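Long-range contacts in protein FucU (Bifidobacterium longum subsp. infantis, PDB 3MVK), which probably interconverts cyclic forms of free sugars, beta-D-ribopyranose with beta-D-ribofuranose and the alpha and beta anomers of L-fucose: residues G[65-70]-G[98-103]; G[71-76]-G[105-110]; G[43-48]-G[122-127]. One frame throughout, in Å; residues are numbered along the deposited sequence.

Contact 1: G[65-70]-G[98-103]; sequences LDTYVD and EHDERG. With NA (sodium ion), chain B.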
# COMPACT_ATOMS: atom_id res chain seq x y z
N LEU G 65 -25.01 -22.77 11.76
CA LEU G 65 -25.26 -23.20 10.39
C LEU G 65 -26.62 -22.73 9.93
O LEU G 65 -27.60 -22.86 10.68
CB LEU G 65 -25.20 -24.73 10.28
CG LEU G 65 -23.81 -25.36 10.37
CD1 LEU G 65 -23.95 -26.87 10.40
CD2 LEU G 65 -22.93 -24.90 9.20
N ASP G 66 -26.68 -22.25 8.69
CA ASP G 66 -27.88 -21.66 8.11
C ASP G 66 -29.07 -22.62 8.05
O ASP G 66 -28.97 -23.71 7.45
CB ASP G 66 -27.58 -21.13 6.71
CG ASP G 66 -28.59 -20.08 6.24
OD1 ASP G 66 -29.57 -19.78 6.97
OD2 ASP G 66 -28.39 -19.57 5.12
N THR G 67 -30.18 -22.20 8.65
CA THR G 67 -31.44 -22.97 8.62
C THR G 67 -32.37 -22.50 7.49
O THR G 67 -33.42 -23.09 7.28
CB THR G 67 -32.21 -22.87 9.97
OG1 THR G 67 -32.58 -21.50 10.20
CG2 THR G 67 -31.37 -23.38 11.14
N TYR G 68 -31.97 -21.44 6.78
CA TYR G 68 -32.74 -20.92 5.63
C TYR G 68 -32.46 -21.66 4.33
O TYR G 68 -33.08 -21.39 3.30
CB TYR G 68 -32.50 -19.41 5.44
CG TYR G 68 -33.17 -18.57 6.48
CD1 TYR G 68 -34.19 -17.68 6.12
CD2 TYR G 68 -32.81 -18.66 7.82
CE1 TYR G 68 -34.83 -16.89 7.10
CE2 TYR G 68 -33.43 -17.86 8.80
CZ TYR G 68 -34.44 -16.99 8.42
OH TYR G 68 -35.06 -16.23 9.38
N VAL G 69 -31.51 -22.59 4.38
CA VAL G 69 -31.30 -23.55 3.29
C VAL G 69 -31.32 -24.94 3.90
O VAL G 69 -31.02 -25.09 5.08
CB VAL G 69 -29.94 -23.37 2.53
CG1 VAL G 69 -29.94 -22.11 1.70
CG2 VAL G 69 -28.72 -23.42 3.48
N ASP G 70 -31.64 -25.95 3.11
CA ASP G 70 -31.67 -27.32 3.63
C ASP G 70 -30.28 -27.88 3.89
O ASP G 70 -30.09 -28.67 4.82
CB ASP G 70 -32.40 -28.26 2.66
CG ASP G 70 -33.87 -27.91 2.50
OD1 ASP G 70 -34.52 -27.51 3.50
OD2 ASP G 70 -34.38 -28.03 1.37
N GLU G 98 -24.06 -32.63 16.47
CA GLU G 98 -23.90 -32.10 17.83
C GLU G 98 -24.54 -30.72 18.00
O GLU G 98 -24.93 -30.34 19.11
CB GLU G 98 -22.42 -32.07 18.24
CG GLU G 98 -21.81 -33.48 18.35
CD GLU G 98 -20.35 -33.52 18.80
OE1 GLU G 98 -19.73 -32.46 19.06
OE2 GLU G 98 -19.82 -34.65 18.88
N HIS G 99 -24.67 -29.98 16.89
CA HIS G 99 -25.23 -28.62 16.91
C HIS G 99 -26.54 -28.45 16.17
O HIS G 99 -27.29 -27.51 16.43
CB HIS G 99 -24.22 -27.65 16.32
CG HIS G 99 -23.07 -27.39 17.22
ND1 HIS G 99 -21.90 -28.12 17.17
CD2 HIS G 99 -22.94 -26.55 18.27
CE1 HIS G 99 -21.08 -27.70 18.11
NE2 HIS G 99 -21.69 -26.75 18.80
N ASP G 100 -26.78 -29.33 15.21
CA ASP G 100 -27.91 -29.15 14.31
C ASP G 100 -28.54 -30.51 14.06
O ASP G 100 -27.89 -31.42 13.54
CB ASP G 100 -27.41 -28.51 13.01
CG ASP G 100 -28.55 -28.03 12.12
OD1 ASP G 100 -29.41 -28.85 11.74
OD2 ASP G 100 -28.58 -26.82 11.80
N GLU G 101 -29.83 -30.63 14.43
CA GLU G 101 -30.54 -31.93 14.36
C GLU G 101 -30.53 -32.57 12.97
O GLU G 101 -30.71 -33.79 12.84
CB GLU G 101 -32.00 -31.77 14.81
N ARG G 102 -30.32 -31.76 11.94
CA ARG G 102 -30.31 -32.27 10.57
C ARG G 102 -29.16 -33.23 10.33
O ARG G 102 -29.27 -34.15 9.52
CB ARG G 102 -30.27 -31.13 9.57
CG ARG G 102 -31.57 -30.34 9.53
CD ARG G 102 -31.43 -29.14 8.63
NE ARG G 102 -30.49 -28.16 9.18
CZ ARG G 102 -30.22 -27.00 8.61
NH1 ARG G 102 -30.80 -26.69 7.46
NH2 ARG G 102 -29.37 -26.14 9.18
N GLY G 103 -28.06 -33.02 11.04
CA GLY G 103 -26.90 -33.91 10.98
C GLY G 103 -26.41 -34.08 9.55
O GLY G 103 -26.25 -33.10 8.81
NA NA B . -30.41 -19.74 10.63
O HOH W 1 -33.87 -27.72 6.43

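Contact 2: G[71-76]-G[105-110]; sequences KPATLM and DAIGSL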
# COMPACT_ATOMS: atom_id res chain seq x y z
N LYS G 71 -29.31 -27.49 3.05
CA LYS G 71 -27.97 -28.07 3.11
C LYS G 71 -26.85 -27.01 3.21
O LYS G 71 -26.16 -26.71 2.23
CB LYS G 71 -27.75 -29.02 1.93
CG LYS G 71 -28.84 -30.10 1.87
CD LYS G 71 -28.37 -31.35 1.16
CE LYS G 71 -29.51 -32.35 0.98
NZ LYS G 71 -29.69 -33.17 2.21
N PRO G 72 -26.66 -26.45 4.42
CA PRO G 72 -25.69 -25.35 4.64
C PRO G 72 -24.21 -25.79 4.60
O PRO G 72 -23.32 -24.93 4.56
CB PRO G 72 -26.07 -24.83 6.04
CG PRO G 72 -26.69 -26.00 6.73
CD PRO G 72 -27.48 -26.70 5.63
N ALA G 73 -23.97 -27.11 4.62
CA ALA G 73 -22.61 -27.66 4.50
C ALA G 73 -22.46 -28.36 3.15
O ALA G 73 -23.38 -29.04 2.71
CB ALA G 73 -22.32 -28.62 5.66
N THR G 74 -21.33 -28.16 2.47
CA THR G 74 -21.18 -28.76 1.14
C THR G 74 -19.85 -29.47 1.03
O THR G 74 -18.80 -28.88 1.31
CB THR G 74 -21.27 -27.70 0.00
OG1 THR G 74 -22.42 -26.88 0.19
CG2 THR G 74 -21.36 -28.35 -1.36
N LEU G 75 -19.91 -30.73 0.58
CA LEU G 75 -18.72 -31.53 0.25
C LEU G 75 -18.39 -31.51 -1.24
O LEU G 75 -19.22 -31.17 -2.07
CB LEU G 75 -18.92 -33.00 0.68
CG LEU G 75 -18.92 -33.28 2.18
CD1 LEU G 75 -19.54 -34.67 2.41
CD2 LEU G 75 -17.54 -33.20 2.81
N MSE G 76 -17.16 -31.89 -1.55
CA MSE G 76 -16.74 -32.12 -2.93
C MSE G 76 -17.01 -33.59 -3.30
O MSE G 76 -16.58 -34.50 -2.60
CB MSE G 76 -15.25 -31.84 -3.07
CG MSE G 76 -14.73 -31.97 -4.49
SE MSE G 76 -12.82 -31.79 -4.63
CE MSE G 76 -12.71 -29.82 -4.73
N ASP G 105 -28.04 -34.85 7.02
CA ASP G 105 -29.00 -34.28 6.06
C ASP G 105 -28.72 -32.80 5.75
O ASP G 105 -29.23 -32.24 4.78
CB ASP G 105 -30.44 -34.48 6.56
CG ASP G 105 -30.81 -35.95 6.66
OD1 ASP G 105 -30.41 -36.71 5.76
OD2 ASP G 105 -31.49 -36.35 7.63
N ALA G 106 -27.86 -32.18 6.57
CA ALA G 106 -27.48 -30.78 6.36
C ALA G 106 -26.32 -30.67 5.37
O ALA G 106 -25.88 -29.55 5.05
CB ALA G 106 -27.12 -30.13 7.68
N ILE G 107 -25.83 -31.81 4.89
CA ILE G 107 -24.64 -31.82 4.03
C ILE G 107 -25.00 -32.17 2.59
O ILE G 107 -25.52 -33.26 2.31
CB ILE G 107 -23.55 -32.80 4.55
CG1 ILE G 107 -23.26 -32.53 6.04
CG2 ILE G 107 -22.29 -32.67 3.71
CD1 ILE G 107 -22.27 -33.50 6.67
N GLY G 108 -24.75 -31.24 1.67
CA GLY G 108 -24.91 -31.46 0.24
C GLY G 108 -23.57 -31.69 -0.40
O GLY G 108 -22.56 -31.86 0.28
N SER G 109 -23.54 -31.69 -1.73
CA SER G 109 -22.30 -31.91 -2.46
C SER G 109 -22.29 -31.21 -3.81
O SER G 109 -23.35 -30.87 -4.35
CB SER G 109 -22.03 -33.41 -2.63
OG SER G 109 -22.96 -34.00 -3.54
N LEU G 110 -21.09 -31.00 -4.34
CA LEU G 110 -20.88 -30.42 -5.66
C LEU G 110 -19.80 -31.17 -6.37
O LEU G 110 -18.76 -31.49 -5.78
CB LEU G 110 -20.46 -28.94 -5.58
CG LEU G 110 -21.52 -27.89 -5.21
CD1 LEU G 110 -20.84 -26.53 -4.94
CD2 LEU G 110 -22.58 -27.73 -6.29

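Contact 3: G[43-48]-G[122-127]; sequences IVVRMD and AYCVIA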
# COMPACT_ATOMS: atom_id res chain seq x y z
N ILE G 43 -10.26 -13.96 2.22
CA ILE G 43 -9.32 -14.00 3.31
C ILE G 43 -8.85 -15.45 3.51
O ILE G 43 -9.67 -16.33 3.80
CB ILE G 43 -9.98 -13.46 4.59
CG1 ILE G 43 -10.42 -12.00 4.39
CG2 ILE G 43 -9.07 -13.64 5.82
CD1 ILE G 43 -11.53 -11.53 5.35
N VAL G 44 -7.56 -15.71 3.36
CA VAL G 44 -7.08 -17.07 3.60
C VAL G 44 -6.38 -17.16 4.96
O VAL G 44 -5.42 -16.41 5.22
CB VAL G 44 -6.12 -17.55 2.48
CG1 VAL G 44 -5.63 -19.00 2.75
CG2 VAL G 44 -6.81 -17.46 1.11
N VAL G 45 -6.85 -18.05 5.83
CA VAL G 45 -6.21 -18.24 7.12
C VAL G 45 -5.52 -19.59 7.12
O VAL G 45 -6.16 -20.59 6.85
CB VAL G 45 -7.26 -18.16 8.27
CG1 VAL G 45 -6.59 -18.45 9.65
CG2 VAL G 45 -7.98 -16.80 8.27
N ARG G 46 -4.22 -19.61 7.41
CA ARG G 46 -3.48 -20.88 7.45
C ARG G 46 -3.76 -21.62 8.74
O ARG G 46 -3.71 -21.02 9.84
CB ARG G 46 -1.96 -20.68 7.35
CG ARG G 46 -1.45 -19.90 6.14
CD ARG G 46 -1.95 -20.45 4.81
NE ARG G 46 -1.58 -21.85 4.62
CZ ARG G 46 -1.64 -22.47 3.45
NH1 ARG G 46 -2.02 -21.81 2.37
NH2 ARG G 46 -1.31 -23.77 3.37
N MSE G 47 -4.03 -22.91 8.61
CA MSE G 47 -4.19 -23.81 9.76
C MSE G 47 -3.53 -25.15 9.45
O MSE G 47 -4.13 -26.20 9.64
CB MSE G 47 -5.66 -23.99 10.05
CG MSE G 47 -6.29 -22.66 10.23
SE MSE G 47 -6.06 -22.20 12.05
CE MSE G 47 -7.94 -22.71 12.07
N ASP G 48 -2.29 -25.07 8.97
CA ASP G 48 -1.60 -26.21 8.37
C ASP G 48 -1.39 -27.36 9.32
O ASP G 48 -1.33 -28.51 8.89
CB ASP G 48 -0.26 -25.78 7.76
CG ASP G 48 -0.44 -24.87 6.55
OD1 ASP G 48 -0.82 -23.70 6.73
OD2 ASP G 48 -0.21 -25.34 5.42
N ALA G 122 -16.29 -17.68 -1.56
CA ALA G 122 -16.28 -17.72 -0.11
C ALA G 122 -15.67 -16.44 0.47
O ALA G 122 -14.80 -15.83 -0.15
CB ALA G 122 -15.51 -18.93 0.39
N TYR G 123 -16.13 -16.06 1.65
CA TYR G 123 -15.56 -14.91 2.36
C TYR G 123 -14.17 -15.26 2.90
O TYR G 123 -13.28 -14.41 2.92
CB TYR G 123 -16.49 -14.49 3.50
CG TYR G 123 -16.03 -13.24 4.20
CD1 TYR G 123 -16.08 -12.00 3.56
CD2 TYR G 123 -15.53 -13.30 5.50
CE1 TYR G 123 -15.65 -10.84 4.22
CE2 TYR G 123 -15.10 -12.14 6.18
CZ TYR G 123 -15.17 -10.93 5.52
OH TYR G 123 -14.74 -9.77 6.14
N CYS G 124 -14.00 -16.51 3.33
CA CYS G 124 -12.76 -16.94 3.94
C CYS G 124 -12.49 -18.39 3.56
O CYS G 124 -13.40 -19.20 3.53
CB CYS G 124 -12.91 -16.82 5.45
SG CYS G 124 -11.57 -17.54 6.44
N VAL G 125 -11.23 -18.70 3.26
CA VAL G 125 -10.78 -20.09 3.02
C VAL G 125 -9.78 -20.40 4.13
O VAL G 125 -8.81 -19.67 4.34
CB VAL G 125 -10.11 -20.25 1.64
CG1 VAL G 125 -9.60 -21.68 1.43
CG2 VAL G 125 -11.07 -19.86 0.53
N ILE G 126 -10.05 -21.46 4.88
CA ILE G 126 -9.16 -21.91 5.94
C ILE G 126 -8.33 -23.06 5.40
O ILE G 126 -8.87 -24.11 5.07
CB ILE G 126 -9.98 -22.42 7.13
CG1 ILE G 126 -10.84 -21.28 7.70
CG2 ILE G 126 -9.08 -23.02 8.22
CD1 ILE G 126 -11.93 -21.80 8.64
N ALA G 127 -7.01 -22.86 5.32
CA ALA G 127 -6.12 -23.86 4.71
C ALA G 127 -5.68 -24.84 5.79
O ALA G 127 -4.72 -24.57 6.53
CB ALA G 127 -4.91 -23.17 4.08

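Contact 1: G[65-70]-G[98-103]
R102 reaches from the type I turn D100 to G103 across to the loop 65-70 and ties its backbone down. Its CB starts the chain toward that loop, and CG lies anti to the carbonyl carbon (chi1 -70°). CD passes 4.1 Å from D70 O; a bend at chi3 (-68°) then places NE, which donates to D100 OD1 at 2.9 Å. Round CZ, D66 O and V69 O lie at the edge of the guanidinium, near its plane. NH1 donates to V69 O at 2.9 Å, in the plane of that carbonyl, and more weakly to D66 O and to a water that also serves D70 OD1. R102 NH2 forms a salt bridge with D100 OD2 at 2.8 Å. R102 NH2 also donates to D66 O at 3.0 Å, from above the carbonyl plane. Gripped side-on by NE and NH2, the D100 carboxylate fixes the rotation of the guanidinium. OD1 also takes the backbone N of R102 on its anti lone pair, making an Asx turn. The side chain of T67 crosses that of R102 at about a right angle, with T67 CG2 3.9 Å from R102 NH2, while T67 OG1 binds a sodium ion at 2.8 Å. The D66 carboxylate is held by Q140 and H22. The contact joins the loop between helix 52-60 and strand 73-76 to the one between helix 88-97 and strand 107-110; L65 packs on L60 and L139.

Contact 2: G[71-76]-G[105-110]
P72 meets A106 through CD of its pyrrolidine ring, which lies 4.0 Å from A106 CB and closer still to A106 O, while the CG corner of the ring turns to R102. Among the flat peptide groups, A106 O is met by A73 N nearly along the C=O axis. This is the parallel pairing of a beta-alpha-beta unit: strands 73-76 and 107-110 lie side by side, with helix 88-97 as the connection. The ladder continues from A73 O to G108 N, from G108 O to L75 N (2.9 Å, nearly straight) and from L75 O to L110 N, with CA-H...O contacts between them. The strands are twisted by 39°.

A73, L75, I107 and S109 share one face. There I107 CG2, anti to the backbone N, presses on L75 CD1 at 3.6 Å, and I107 CG1 touches A73 CB. I96, W89 and Y92 of helix 88-97 cover this face, whereas S109 OG turns to E77 OE2. On the other face T74 CG2, also anti to its backbone N, rests on the S109 backbone at CA and against L110 CG, 3.9 Å away. M76, a selenomethionine, runs on from there to F115 and Y116 of helix 112-119, near a bound glycerol. G108 leaves room for K71, whose CD lies 3.6 Å from G108 CA. Beyond CD the chain bends at chi4 (-84°), and K71 NZ donates to D105 O at 2.8 Å, tilted 29° from the carbonyl plane.

Contact 3: G[43-48]-G[122-127]
I43 and Y123 open a parallel beta ladder in which strand 43-47, outermost in the sheet of this chain, runs beside strand 124-128. Such a mixed sheet flanked by helices forms the body of the RbsD/FucU subunit. Five backbone bonds zip the pair together. I43 N gives to Y123 O at 3.1 Å, almost straight, and I43 O receives V125 N. V45 N then donates to V125 O, V45 O accepts A127 N, and the last rung, M47 N to A127 O, is the shortest at 2.7 Å, its donor above the carbonyl plane. The polar backbone of C124 and I126 faces the other way and pairs with V27 and A29 of strand 25-29, which makes 124-128 an inner strand with bonds on both flanks.

Each guanidinium nitrogen of R46 has a partner. NE gives to D48 OD1 at 2.9 Å and NH2 to D48 OD2 at 2.8 Å, each on a syn lone pair and close to the guanidinium plane, while NH1 forms a salt bridge with E36 of helix 35-38. The double bends at chi2 and chi3 fold the chain back, and A127 CB sits over the centre of one guanidinium face, 3.4 Å from R46 CZ. Next to this pair, R46 packs on P11 and D48 on P10 of a neighbouring subunit. Y123 OH is hydrogen-bonded to E19 OE2, and its ring runs side by side with I43; I43 CD1 lies 3.7 Å from Y123 CZ. On the face shared with C124 and I126, V45 CG2 lies near C124 SG. M47, a selenomethionine, crosses I126 obliquely here; its CG, anti to the carbonyl carbon (chi1 -54°), comes within 3.5 Å of I126 CG2, a tight carbon contact.

Overall arrangement
Contacts 2 and 3 are both parallel strand pairs of one mixed sheet, at its two outer margins within the chain, their centres about 19 Å apart on opposite sides of the chain's centre. Contact 1 joins loops at the entrance to the strands of contact 2: its segments run straight or nearly so into 71-76 and 105-110, and P72 CG packs against D66 O and R102 NH2. Chemistry follows place. Contact 1, farthest out, relies on one arginine gripping carbonyls and a carboxylate; contact 2 mixes a backbone ladder and apolar packing with a surface lysine; contact 3 is more buried, and its arginine pairs with D48 near a subunit boundary.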